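Local coordinates for ferripyochelin binding protein (Salmonella enterica subsp. enterica serovar Typhimurium, PDB 3R3R) that binds zinc and is probably an enzyme of the gamma-class carbonic anhydrase family, built on a left-handed beta-helix, at residues Ser28-Asp33 / Val46-Asp51; Asn62-Ser67 / Val92-Met97; Gly112-Asp117 / Gly130-Gln135. All coordinates share one frame; numbering follows the deposited sequence.

Overall arrangement
The three contacts illustrate one principle, the stacking of successive coils in a left-handed beta-helix. Contacts 1 and 3, centres about 19 Å apart, pair neighbouring strands of the same parallel sheet. Both are partly buried: V30 and I48, or V115 and V133, turn into the prism, and V29, V47, I31 and R49, or I114 and L132, lie on the outer face. Contact 2, more buried, is a corner of two stacked type II turns with a histidine-carboxylate hydrogen bond (H94-D65); in all three a serine hydroxyl accepts a backbone amide. Contact 2 joins the others: S67 O probably accepts a hydrogen bond from V47 N, as H94 O and M97 O do from G112 N and V115 N.

Contact 1 of 3, residues Ser28-Asp33 / Val46-Asp51; sequences SVVIGD and VVIRGD
I31 and R49 run side by side on the outer face of two adjoining strands, I31 CD1 lying 3.9 Å from R49 CD, and beyond that apolar touch the guanidinium of R49 receives D51 OD2 at its edge, within its plane. The salt bridge, R49 NH2 to D51 OD2 at 2.8 Å, uses the syn lone pair of the carboxylate. A bend at chi3 (61°) turns the arginine chain back toward this aspartate. The pairing is one step between coils of a left-handed beta-helix: strands 29-31 and 47-50 are parallel, their axes 4.8 Å apart, and amides alternate from one strand to the other, as where I48 N donates to V29 O at 2.8 Å. V29 and V47 share the outer face with I31 and R49, whereas V30 and I48 point into the prism, V30 CG2 meeting I48 CD1 at 4.4 Å. The chain turns its corners at G32-D33 and at D51, and D33 N still reaches G50 O at 2.9 Å. This end borders the metal site: D51 OD1 is hydrogen-bonded to NE2 of the zinc ligand H70, and the R49 side chain comes within about 5 Å of the zinc ion. At the other end S28 OG, which also bonds to W43 O, accepts V46 N in a nearly straight bond, 2.9 Å long with 170° at the hydrogen.

Contact 2 of 3, residues Asn62-Ser67 / Val92-Met97; sequences NIQDGS and VGHKVM
I63 and V92 form a single parallel bridge, after which each chain swings through a type II turn, Q64 to S67 on one side and G93 to V96 on the other. V92 N donates to N62 O, and Q64 N to V92 O at 2.9 Å; once the turns begin, K95 N takes up D65 O at 2.8 Å. G66 and K95 hold the third position of their turns, both with positive phi. The result is a stacked pair of corners in the left-handed beta-helix, one coil above the next, each leading from one sheet of the prism into another. On the inner side I63 CD1 packs against V92 CG2 at 3.6 Å, the two side chains pointing the same way.

Toward the outside the imidazole of H94 is approached from two directions. Q64, its chain extended beyond CG, sets OE1 3.1 Å above the centre of one ring face, with amide and ring planes inclined by 62°. At the ring edge ND1 donates to D65 OD2 over 2.8 Å in a bent bond (132° at the hydrogen); the oxygen lies in the imidazole plane, although the nitrogen meets the carboxylate from above its own plane. Y171 of helix 158-182 touches both Q64 and H94.

Deeper in the corner S67 OG sits beside its own backbone N (chi1 -67°), where it donates to Q64 O at 2.9 Å and accepts V96 N at 3.2 Å. One hydroxyl therefore ties its own turn to the next coil, and the edge bond to D65, with the amide oxygen over the face, probably restricts how the H94 ring can rotate.

Contact 3 of 3, residues Gly112-Asp117 / Gly130-Gln135; sequences GSIVLD and GSLVPQ
S131 O is gripped from the side of G112-D117 by the amide of I114, with N 2.8 Å away, and by a water that also donates to G112 O at 2.7 Å, bridging the two backbones. S131 N, in turn, gives its hydrogen to S113 OG at 3.1 Å. That hydroxyl, anti to its carbonyl carbon (chi1 -65°), comes alongside the next coil and bonds to G110 O as well; S131 OG repeats the arrangement with G128 O. Farther along, V133 N donates to I114 O at 2.8 Å and L116 N to V133 O at 3.0 Å. This parallel pairing is one step between coils of the left-handed beta-helix formed by hexapeptide repeats, and strands 114-115 and 132-133 occupy equivalent places in successive coils. V115 and V133 point together into the prism, V115 CG1 resting 4.0 Å from V133 CB. I114 and L132 turn outward and meet loosely by their CD1 methyls. The side chain of L116 sets out toward segment 130-135, its CB 3.7 Å from CG of Q135, whose extended side chain passes by. In the conformer described, one of two, D117 OD2 bonds to T72 OG1 and to ND1 of the zinc ligand H99, which puts D117 in the second shell of the zinc site, while Q135 NE2 makes a weak hydrogen bond to D117 OD1.

Contact 1 of 3, residues Ser28-Asp33 / Val46-Asp51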
ATOM      1  N   SER A  28     -14.577  -2.546  -1.557  1.00 11.63           N
ATOM      2  CA  SER A  28     -13.524  -1.552  -1.622  1.00 11.58           C
ATOM      3  C   SER A  28     -13.759  -0.566  -2.757  1.00 11.37           C
ATOM      4  O   SER A  28     -14.640  -0.771  -3.585  1.00 13.22           O
ATOM      5  CB  SER A  28     -12.169  -2.234  -1.654  1.00 11.93           C
ATOM      6  OG  SER A  28     -12.011  -2.864  -0.384  1.00 11.81           O
ATOM      7  N   VAL A  29     -13.007   0.524  -2.752  1.00 11.75           N
ATOM      8  CA  VAL A  29     -13.260   1.640  -3.650  1.00 11.50           C
ATOM      9  C   VAL A  29     -11.913   2.048  -4.228  1.00 11.81           C
ATOM     10  O   VAL A  29     -11.013   2.469  -3.484  1.00 11.57           O
ATOM     11  CB  VAL A  29     -13.918   2.824  -2.904  1.00 12.16           C
ATOM     12  CG1 VAL A  29     -14.100   4.014  -3.841  1.00 13.61           C
ATOM     13  CG2 VAL A  29     -15.264   2.403  -2.260  1.00 13.20           C
ATOM     14  N   VAL A  30     -11.762   1.896  -5.544  1.00 12.13           N
ATOM     15  CA  VAL A  30     -10.501   2.157  -6.221  1.00 12.22           C
ATOM     16  C   VAL A  30     -10.763   3.138  -7.354  1.00 12.36           C
ATOM     17  O   VAL A  30     -11.468   2.812  -8.301  1.00 13.84           O
ATOM     18  CB  VAL A  30      -9.878   0.839  -6.737  1.00 14.42           C
ATOM     19  CG1 VAL A  30      -8.559   1.111  -7.470  1.00 14.62           C
ATOM     20  CG2 VAL A  30      -9.691  -0.130  -5.571  1.00 14.65           C
ATOM     21  N   ILE A  31     -10.213   4.343  -7.234  1.00 12.44           N
ATOM     22  CA  ILE A  31     -10.573   5.464  -8.093  1.00 12.87           C
ATOM     23  C   ILE A  31      -9.386   5.990  -8.882  1.00 12.78           C
ATOM     24  O   ILE A  31      -8.318   6.253  -8.328  1.00 13.09           O
ATOM     25  CB  ILE A  31     -11.105   6.629  -7.225  1.00 12.83           C
ATOM     26  CG1 ILE A  31     -12.375   6.225  -6.474  1.00 13.51           C
ATOM     27  CG2 ILE A  31     -11.337   7.891  -8.056  1.00 14.26           C
ATOM     28  CD1 ILE A  31     -12.672   7.102  -5.275  1.00 14.23           C
ATOM     29  N   GLY A  32      -9.587   6.196 -10.176  1.00 14.02           N
ATOM     30  CA  GLY A  32      -8.628   6.963 -10.945  1.00 15.06           C
ATOM     31  C   GLY A  32      -7.402   6.183 -11.363  1.00 13.76           C
ATOM     32  O   GLY A  32      -7.490   5.007 -11.744  1.00 14.94           O
ATOM     33  N   ASP A  33      -6.256   6.854 -11.293  1.00 13.74           N
ATOM     34  CA  ASP A  33      -5.023   6.304 -11.837  1.00 14.94           C
ATOM     35  C   ASP A  33      -4.341   5.439 -10.772  1.00 12.99           C
ATOM     36  O   ASP A  33      -3.366   5.861 -10.119  1.00 14.59           O
ATOM     37  CB  ASP A  33      -4.106   7.424 -12.318  1.00 15.30           C
ATOM     38  CG  ASP A  33      -2.935   6.915 -13.142  1.00 16.32           C
ATOM     39  OD1 ASP A  33      -2.794   5.682 -13.321  1.00 16.65           O
ATOM     40  OD2 ASP A  33      -2.155   7.774 -13.611  1.00 16.77           O
ATOM     41  N   VAL A  46     -11.323  -1.029   1.813  1.00  9.43           N
ATOM     42  CA  VAL A  46     -10.149  -0.215   1.509  1.00  9.56           C
ATOM     43  C   VAL A  46     -10.548   0.880   0.532  1.00  8.84           C
ATOM     44  O   VAL A  46     -11.349   0.640  -0.370  1.00 10.15           O
ATOM     45  CB  VAL A  46      -9.057  -1.109   0.870  1.00  9.06           C
ATOM     46  CG1 VAL A  46      -7.933  -0.290   0.272  1.00 10.54           C
ATOM     47  CG2 VAL A  46      -8.488  -2.067   1.897  1.00  9.97           C
ATOM     48  N   VAL A  47      -9.964   2.064   0.680  1.00  9.50           N
ATOM     49  CA  VAL A  47     -10.068   3.107  -0.344  1.00  8.76           C
ATOM     50  C   VAL A  47      -8.698   3.374  -0.943  1.00  8.24           C
ATOM     51  O   VAL A  47      -7.738   3.604  -0.201  1.00  9.04           O
ATOM     52  CB  VAL A  47     -10.570   4.448   0.229  1.00 10.22           C
ATOM     53  CG1 VAL A  47     -10.764   5.467  -0.900  1.00 10.96           C
ATOM     54  CG2 VAL A  47     -11.875   4.259   1.007  1.00 10.96           C
ATOM     55  N   ILE A  48      -8.598   3.355  -2.274  1.00  9.36           N
ATOM     56  CA  ILE A  48      -7.373   3.772  -2.964  1.00 10.37           C
ATOM     57  C   ILE A  48      -7.801   4.846  -3.940  1.00 10.43           C
ATOM     58  O   ILE A  48      -8.514   4.552  -4.896  1.00 11.39           O
ATOM     59  CB  ILE A  48      -6.673   2.625  -3.714  1.00 10.68           C
ATOM     60  CG1 ILE A  48      -6.517   1.404  -2.795  1.00 11.03           C
ATOM     61  CG2 ILE A  48      -5.324   3.113  -4.230  1.00 11.62           C
ATOM     62  CD1 ILE A  48      -5.833   0.200  -3.428  1.00 13.80           C
ATOM     63  N   ARG A  49      -7.396   6.091  -3.694  1.00  9.79           N
ATOM     64  CA  ARG A  49      -7.898   7.216  -4.466  1.00 10.95           C
ATOM     65  C   ARG A  49      -6.756   7.891  -5.220  1.00 10.84           C
ATOM     66  O   ARG A  49      -5.992   8.670  -4.641  1.00 12.34           O
ATOM     67  CB  ARG A  49      -8.667   8.183  -3.552  1.00 10.70           C
ATOM     68  CG  ARG A  49      -9.340   9.329  -4.298  1.00 10.73           C
ATOM     69  CD  ARG A  49     -10.577   9.879  -3.586  1.00 10.87           C
ATOM     70  NE  ARG A  49     -10.342  10.445  -2.250  1.00 10.52           N
ATOM     71  CZ  ARG A  49      -9.972  11.705  -1.993  1.00 10.16           C
ATOM     72  NH1 ARG A  49      -9.845  12.119  -0.729  1.00 10.35           N
ATOM     73  NH2 ARG A  49      -9.742  12.568  -2.985  1.00 11.83           N
ATOM     74  N   GLY A  50      -6.610   7.535  -6.489  1.00 11.85           N
ATOM     75  CA  GLY A  50      -5.560   8.085  -7.332  1.00 13.03           C
ATOM     76  C   GLY A  50      -6.105   9.164  -8.248  1.00 12.81           C
ATOM     77  O   GLY A  50      -6.012   9.051  -9.470  1.00 13.39           O
ATOM     78  N   ASP A  51      -6.687  10.200  -7.665  1.00 11.74           N
ATOM     79  CA  ASP A  51      -7.298  11.242  -8.479  1.00 12.38           C
ATOM     80  C   ASP A  51      -6.374  12.410  -8.797  1.00 12.53           C
ATOM     81  O   ASP A  51      -6.063  12.641  -9.959  1.00 13.57           O
ATOM     82  CB  ASP A  51      -8.646  11.714  -7.872  1.00 12.93           C
ATOM     83  CG  ASP A  51      -8.579  12.049  -6.367  1.00 11.01           C
ATOM     84  OD1 ASP A  51      -7.504  12.135  -5.761  1.00 12.05           O
ATOM     85  OD2 ASP A  51      -9.668  12.241  -5.810  1.00 12.20           O
TER

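Contact 2 of 3, residues Asn62-Ser67 / Val92-Met97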
ATOM      1  N   ASN A  62      -0.114  -6.863  -0.713  1.00 10.14           N
ATOM      2  CA  ASN A  62      -1.425  -6.850  -0.096  1.00 10.98           C
ATOM      3  C   ASN A  62      -1.685  -5.510   0.576  1.00  9.42           C
ATOM      4  O   ASN A  62      -0.810  -4.944   1.245  1.00  9.74           O
ATOM      5  CB  ASN A  62      -1.616  -8.031   0.873  1.00 11.25           C
ATOM      6  CG  ASN A  62      -0.546  -8.109   1.954  1.00 11.09           C
ATOM      7  OD1 ASN A  62       0.541  -8.715   1.765  1.00 13.41           O
ATOM      8  ND2 ASN A  62      -0.841  -7.516   3.085  1.00  9.59           N
ATOM      9  N   ILE A  63      -2.895  -5.011   0.362  1.00  9.86           N
ATOM     10  CA  ILE A  63      -3.385  -3.828   1.034  1.00  9.33           C
ATOM     11  C   ILE A  63      -4.553  -4.272   1.909  1.00  8.91           C
ATOM     12  O   ILE A  63      -5.642  -4.577   1.410  1.00  9.62           O
ATOM     13  CB  ILE A  63      -3.866  -2.732   0.036  1.00  9.93           C
ATOM     14  CG1 ILE A  63      -2.797  -2.403  -1.029  1.00 10.41           C
ATOM     15  CG2 ILE A  63      -4.280  -1.480   0.809  1.00 11.16           C
ATOM     16  CD1 ILE A  63      -1.489  -1.898  -0.475  1.00 11.01           C
ATOM     17  N   GLN A  64      -4.315  -4.323   3.214  1.00  9.02           N
ATOM     18  CA  GLN A  64      -5.254  -4.966   4.118  1.00  8.89           C
ATOM     19  C   GLN A  64      -6.432  -4.088   4.538  1.00  8.15           C
ATOM     20  O   GLN A  64      -6.467  -2.858   4.310  1.00  8.73           O
ATOM     21  CB  GLN A  64      -4.520  -5.538   5.328  1.00  9.07           C
ATOM     22  CG  GLN A  64      -3.593  -6.668   4.963  1.00 10.48           C
ATOM     23  CD  GLN A  64      -2.781  -7.123   6.168  1.00 10.49           C
ATOM     24  OE1 GLN A  64      -3.172  -6.876   7.323  1.00 11.73           O
ATOM     25  NE2 GLN A  64      -1.680  -7.806   5.922  1.00 11.63           N
ATOM     26  N   ASP A  65      -7.388  -4.765   5.161  1.00  8.55           N
ATOM     27  CA  ASP A  65      -8.728  -4.258   5.400  1.00  9.08           C
ATOM     28  C   ASP A  65      -8.701  -2.922   6.106  1.00  8.30           C
ATOM     29  O   ASP A  65      -7.966  -2.732   7.089  1.00  8.38           O
ATOM     30  CB  ASP A  65      -9.510  -5.224   6.313  1.00  9.54           C
ATOM     31  CG  ASP A  65      -9.121  -6.704   6.139  1.00  9.68           C
ATOM     32  OD1 ASP A  65     -10.018  -7.542   5.845  1.00 11.01           O
ATOM     33  OD2 ASP A  65      -7.935  -7.047   6.355  1.00  9.62           O
ATOM     34  N   GLY A  66      -9.542  -2.002   5.644  1.00  8.43           N
ATOM     35  CA  GLY A  66      -9.690  -0.718   6.317  1.00  8.99           C
ATOM     36  C   GLY A  66      -8.615   0.309   6.034  1.00  8.81           C
ATOM     37  O   GLY A  66      -8.639   1.383   6.615  1.00 10.03           O
ATOM     38  N   SER A  67      -7.679   0.014   5.144  1.00  8.80           N
ATOM     39  CA  SER A  67      -6.649   0.981   4.789  1.00  8.54           C
ATOM     40  C   SER A  67      -7.190   2.098   3.898  1.00  7.86           C
ATOM     41  O   SER A  67      -8.179   1.917   3.178  1.00  9.01           O
ATOM     42  CB  SER A  67      -5.478   0.271   4.093  1.00  9.24           C
ATOM     43  OG  SER A  67      -4.794  -0.586   4.995  1.00  9.57           O
ATOM     44  N   VAL A  92       0.897  -4.239   3.519  1.00  9.45           N
ATOM     45  CA  VAL A  92       0.302  -3.060   4.140  1.00  9.14           C
ATOM     46  C   VAL A  92      -0.778  -3.539   5.109  1.00  8.99           C
ATOM     47  O   VAL A  92      -1.811  -4.054   4.693  1.00  9.40           O
ATOM     48  CB  VAL A  92      -0.244  -2.069   3.081  1.00  9.17           C
ATOM     49  CG1 VAL A  92      -0.977  -0.899   3.749  1.00 10.30           C
ATOM     50  CG2 VAL A  92       0.904  -1.586   2.179  1.00 10.74           C
ATOM     51  N   GLY A  93      -0.507  -3.376   6.401  1.00  8.56           N
ATOM     52  CA  GLY A  93      -1.361  -3.920   7.434  1.00  9.20           C
ATOM     53  C   GLY A  93      -2.746  -3.315   7.492  1.00  7.89           C
ATOM     54  O   GLY A  93      -3.045  -2.291   6.863  1.00  8.69           O
ATOM     55  N   HIS A  94      -3.589  -3.920   8.317  1.00  7.30           N
ATOM     56  CA  HIS A  94      -4.964  -3.452   8.435  1.00  7.73           C
ATOM     57  C   HIS A  94      -4.984  -1.995   8.869  1.00  7.08           C
ATOM     58  O   HIS A  94      -4.176  -1.574   9.706  1.00  7.42           O
ATOM     59  CB  HIS A  94      -5.717  -4.251   9.514  1.00  8.52           C
ATOM     60  CG  HIS A  94      -5.566  -5.745   9.427  1.00  8.30           C
ATOM     61  ND1 HIS A  94      -6.285  -6.515   8.535  1.00  9.40           N
ATOM     62  CD2 HIS A  94      -4.833  -6.618  10.170  1.00  8.88           C
ATOM     63  CE1 HIS A  94      -5.968  -7.791   8.708  1.00 10.30           C
ATOM     64  NE2 HIS A  94      -5.094  -7.878   9.698  1.00 10.26           N
ATOM     65  N   LYS A  95      -5.948  -1.235   8.365  1.00  7.80           N
ATOM     66  CA  LYS A  95      -6.207   0.108   8.877  1.00  8.54           C
ATOM     67  C   LYS A  95      -4.992   1.017   8.771  1.00  7.97           C
ATOM     68  O   LYS A  95      -4.817   1.914   9.596  1.00 10.56           O
ATOM     69  CB  LYS A  95      -6.730   0.075  10.318  1.00  9.31           C
ATOM     70  CG  LYS A  95      -8.163  -0.452  10.401  1.00 11.15           C
ATOM     71  CD  LYS A  95      -8.673  -0.517  11.850  1.00 15.03           C
ATOM     72  CE  LYS A  95      -8.927   0.822  12.449  1.00 20.14           C
ATOM     73  NZ  LYS A  95     -10.025   1.480  11.692  1.00 20.47           N
ATOM     74  N   VAL A  96      -4.172   0.834   7.742  1.00  7.30           N
ATOM     75  CA  VAL A  96      -3.030   1.711   7.523  1.00  7.94           C
ATOM     76  C   VAL A  96      -3.424   2.913   6.667  1.00  7.10           C
ATOM     77  O   VAL A  96      -4.264   2.801   5.761  1.00  8.27           O
ATOM     78  CB  VAL A  96      -1.860   0.906   6.907  1.00  7.79           C
ATOM     79  CG1 VAL A  96      -0.811   1.825   6.299  1.00  9.23           C
ATOM     80  CG2 VAL A  96      -1.250   0.027   7.985  1.00  8.73           C
ATOM     81  N   MET A  97      -2.839   4.063   6.988  1.00  7.19           N
ATOM     82  CA  MET A  97      -2.994   5.289   6.218  1.00  6.64           C
ATOM     83  C   MET A  97      -1.701   5.556   5.465  1.00  7.04           C
ATOM     84  O   MET A  97      -0.663   5.801   6.105  1.00  8.11           O
ATOM     85  CB  MET A  97      -3.222   6.430   7.217  1.00  8.36           C
ATOM     86  CG  MET A  97      -3.390   7.806   6.593  1.00  8.60           C
ATOM     87  SD  MET A  97      -4.934   7.983   5.695  1.00 10.11           S
ATOM     88  CE  MET A  97      -4.343   8.345   4.042  1.00 11.38           C
TER

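Contact 3 of 3, residues Gly112-Asp117 / Gly130-Gln135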
ATOM      1  N   GLY A 112      -2.552  -0.116  11.581  1.00  7.77           N
ATOM      2  CA  GLY A 112      -2.857   1.121  12.268  1.00  8.99           C
ATOM      3  C   GLY A 112      -1.796   2.208  12.132  1.00  8.37           C
ATOM      4  O   GLY A 112      -1.891   3.235  12.789  1.00 11.08           O
ATOM      5  N   SER A 113      -0.781   1.995  11.303  1.00  7.51           N
ATOM      6  CA  SER A 113       0.254   3.003  11.101  1.00  8.03           C
ATOM      7  C   SER A 113      -0.147   4.071  10.092  1.00  7.04           C
ATOM      8  O   SER A 113      -1.101   3.899   9.336  1.00  7.85           O
ATOM      9  CB  SER A 113       1.556   2.347  10.631  1.00  8.73           C
ATOM     10  OG  SER A 113       2.100   1.499  11.628  1.00  9.46           O
ATOM     11  N   ILE A 114       0.608   5.171  10.106  1.00  7.56           N
ATOM     12  CA  ILE A 114       0.420   6.305   9.208  1.00  7.89           C
ATOM     13  C   ILE A 114       1.775   6.606   8.570  1.00  7.49           C
ATOM     14  O   ILE A 114       2.772   6.738   9.287  1.00  8.54           O
ATOM     15  CB  ILE A 114      -0.056   7.560   9.984  1.00  8.43           C
ATOM     16  CG1 ILE A 114      -1.381   7.278  10.709  1.00  9.35           C
ATOM     17  CG2 ILE A 114      -0.132   8.769   9.032  1.00  9.97           C
ATOM     18  CD1 ILE A 114      -1.774   8.352  11.714  1.00 10.99           C
ATOM     19  N   VAL A 115       1.810   6.725   7.239  1.00  7.91           N
ATOM     20  CA  VAL A 115       3.042   7.072   6.521  1.00  8.26           C
ATOM     21  C   VAL A 115       2.732   8.272   5.640  1.00  8.73           C
ATOM     22  O   VAL A 115       1.814   8.200   4.817  1.00  9.95           O
ATOM     23  CB  VAL A 115       3.573   5.890   5.662  1.00  9.62           C
ATOM     24  CG1 VAL A 115       4.903   6.281   5.017  1.00 10.58           C
ATOM     25  CG2 VAL A 115       3.710   4.612   6.504  1.00  9.88           C
ATOM     26  N   LEU A 116       3.478   9.364   5.823  1.00  9.12           N
ATOM     27  CA  LEU A 116       3.110  10.644   5.216  1.00 10.38           C
ATOM     28  C   LEU A 116       3.925  11.029   3.975  1.00 10.66           C
ATOM     29  O   LEU A 116       4.844  10.327   3.552  1.00 10.87           O
ATOM     30  CB  LEU A 116       3.173  11.742   6.279  1.00 10.90           C
ATOM     31  CG  LEU A 116       2.253  11.525   7.488  1.00 11.16           C
ATOM     32  CD1 LEU A 116       2.508  12.631   8.514  1.00 13.66           C
ATOM     33  CD2 LEU A 116       0.773  11.480   7.062  1.00 12.96           C
ATOM     34  N   ASP A 117       3.567  12.168   3.403  1.00 10.75           N
ATOM     35  CA  ASP A 117       4.078  12.492   2.081  0.50 10.69           C
ATOM     36  C   ASP A 117       5.580  12.655   2.019  1.00 11.55           C
ATOM     37  O   ASP A 117       6.212  13.252   2.899  1.00 12.21           O
ATOM     38  CB  ASP A 117       3.402  13.748   1.545  0.50  9.50           C
ATOM     39  CG  ASP A 117       1.921  13.664   1.656  0.50  8.65           C
ATOM     40  OD1 ASP A 117       1.449  13.749   2.792  0.50  8.82           O
ATOM     41  OD2 ASP A 117       1.240  13.451   0.633  0.50  8.91           O
ATOM     42  N   GLY A 130       0.742   0.821  14.791  1.00  8.33           N
ATOM     43  CA  GLY A 130       0.441   2.097  15.421  1.00  9.64           C
ATOM     44  C   GLY A 130       1.521   3.157  15.274  1.00  9.55           C
ATOM     45  O   GLY A 130       1.536   4.123  16.038  1.00 12.68           O
ATOM     46  N   SER A 131       2.405   3.013  14.293  1.00  8.90           N
ATOM     47  CA  SER A 131       3.496   3.970  14.124  1.00  9.34           C
ATOM     48  C   SER A 131       3.116   5.153  13.243  1.00  9.03           C
ATOM     49  O   SER A 131       2.105   5.118  12.528  1.00  9.67           O
ATOM     50  CB  SER A 131       4.678   3.261  13.480  1.00 10.99           C
ATOM     51  OG  SER A 131       5.225   2.269  14.340  1.00 12.68           O
ATOM     52  N   LEU A 132       3.936   6.190  13.289  1.00  9.18           N
ATOM     53  CA  LEU A 132       3.761   7.329  12.403  1.00  8.81           C
ATOM     54  C   LEU A 132       5.109   7.654  11.766  1.00  9.27           C
ATOM     55  O   LEU A 132       6.072   7.906  12.471  1.00 10.02           O
ATOM     56  CB  LEU A 132       3.186   8.534  13.164  1.00 11.40           C
ATOM     57  CG  LEU A 132       2.824   9.720  12.266  1.00 17.48           C
ATOM     58  CD1 LEU A 132       1.658  10.507  12.834  1.00 19.83           C
ATOM     59  CD2 LEU A 132       4.021  10.572  12.106  1.00 17.75           C
ATOM     60  N   VAL A 133       5.140   7.661  10.440  1.00  9.35           N
ATOM     61  CA  VAL A 133       6.344   8.015   9.695  1.00 10.28           C
ATOM     62  C   VAL A 133       6.118   9.411   9.123  1.00  9.94           C
ATOM     63  O   VAL A 133       5.268   9.581   8.251  1.00 10.78           O
ATOM     64  CB  VAL A 133       6.618   7.015   8.556  1.00 10.60           C
ATOM     65  CG1 VAL A 133       7.873   7.404   7.800  1.00 12.20           C
ATOM     66  CG2 VAL A 133       6.698   5.571   9.077  1.00 11.16           C
ATOM     67  N   PRO A 134       6.846  10.421   9.650  0.50 11.37           N
ATOM     68  CA  PRO A 134       6.663  11.820   9.237  0.50 12.61           C
ATOM     69  C   PRO A 134       6.950  12.093   7.769  0.50 11.14           C
ATOM     70  O   PRO A 134       7.606  11.299   7.084  0.50 11.54           O
ATOM     71  CB  PRO A 134       7.699  12.572  10.086  0.50 12.46           C
ATOM     72  CG  PRO A 134       7.804  11.785  11.295  0.50 12.26           C
ATOM     73  CD  PRO A 134       7.709  10.336  10.843  0.50 11.56           C
ATOM     74  N   GLN A 135       6.480  13.244   7.299  1.00 11.91           N
ATOM     75  CA  GLN A 135       6.781  13.678   5.938  1.00 12.36           C
ATOM     76  C   GLN A 135       8.281  13.702   5.702  1.00 12.26           C
ATOM     77  O   GLN A 135       9.045  14.151   6.564  1.00 13.72           O
ATOM     78  CB  GLN A 135       6.214  15.070   5.642  1.00 13.93           C
ATOM     79  CG  GLN A 135       4.708  15.049   5.487  1.00 15.74           C
ATOM     80  CD  GLN A 135       4.150  16.376   4.985  1.00 17.14           C
ATOM     81  OE1 GLN A 135       4.738  17.428   5.219  1.00 21.30           O
ATOM     82  NE2 GLN A 135       3.013  16.329   4.296  1.00 18.70           N
TER
HETATM   83  O   HOH W   1      -0.565   5.423  13.771  0.50 13.28           O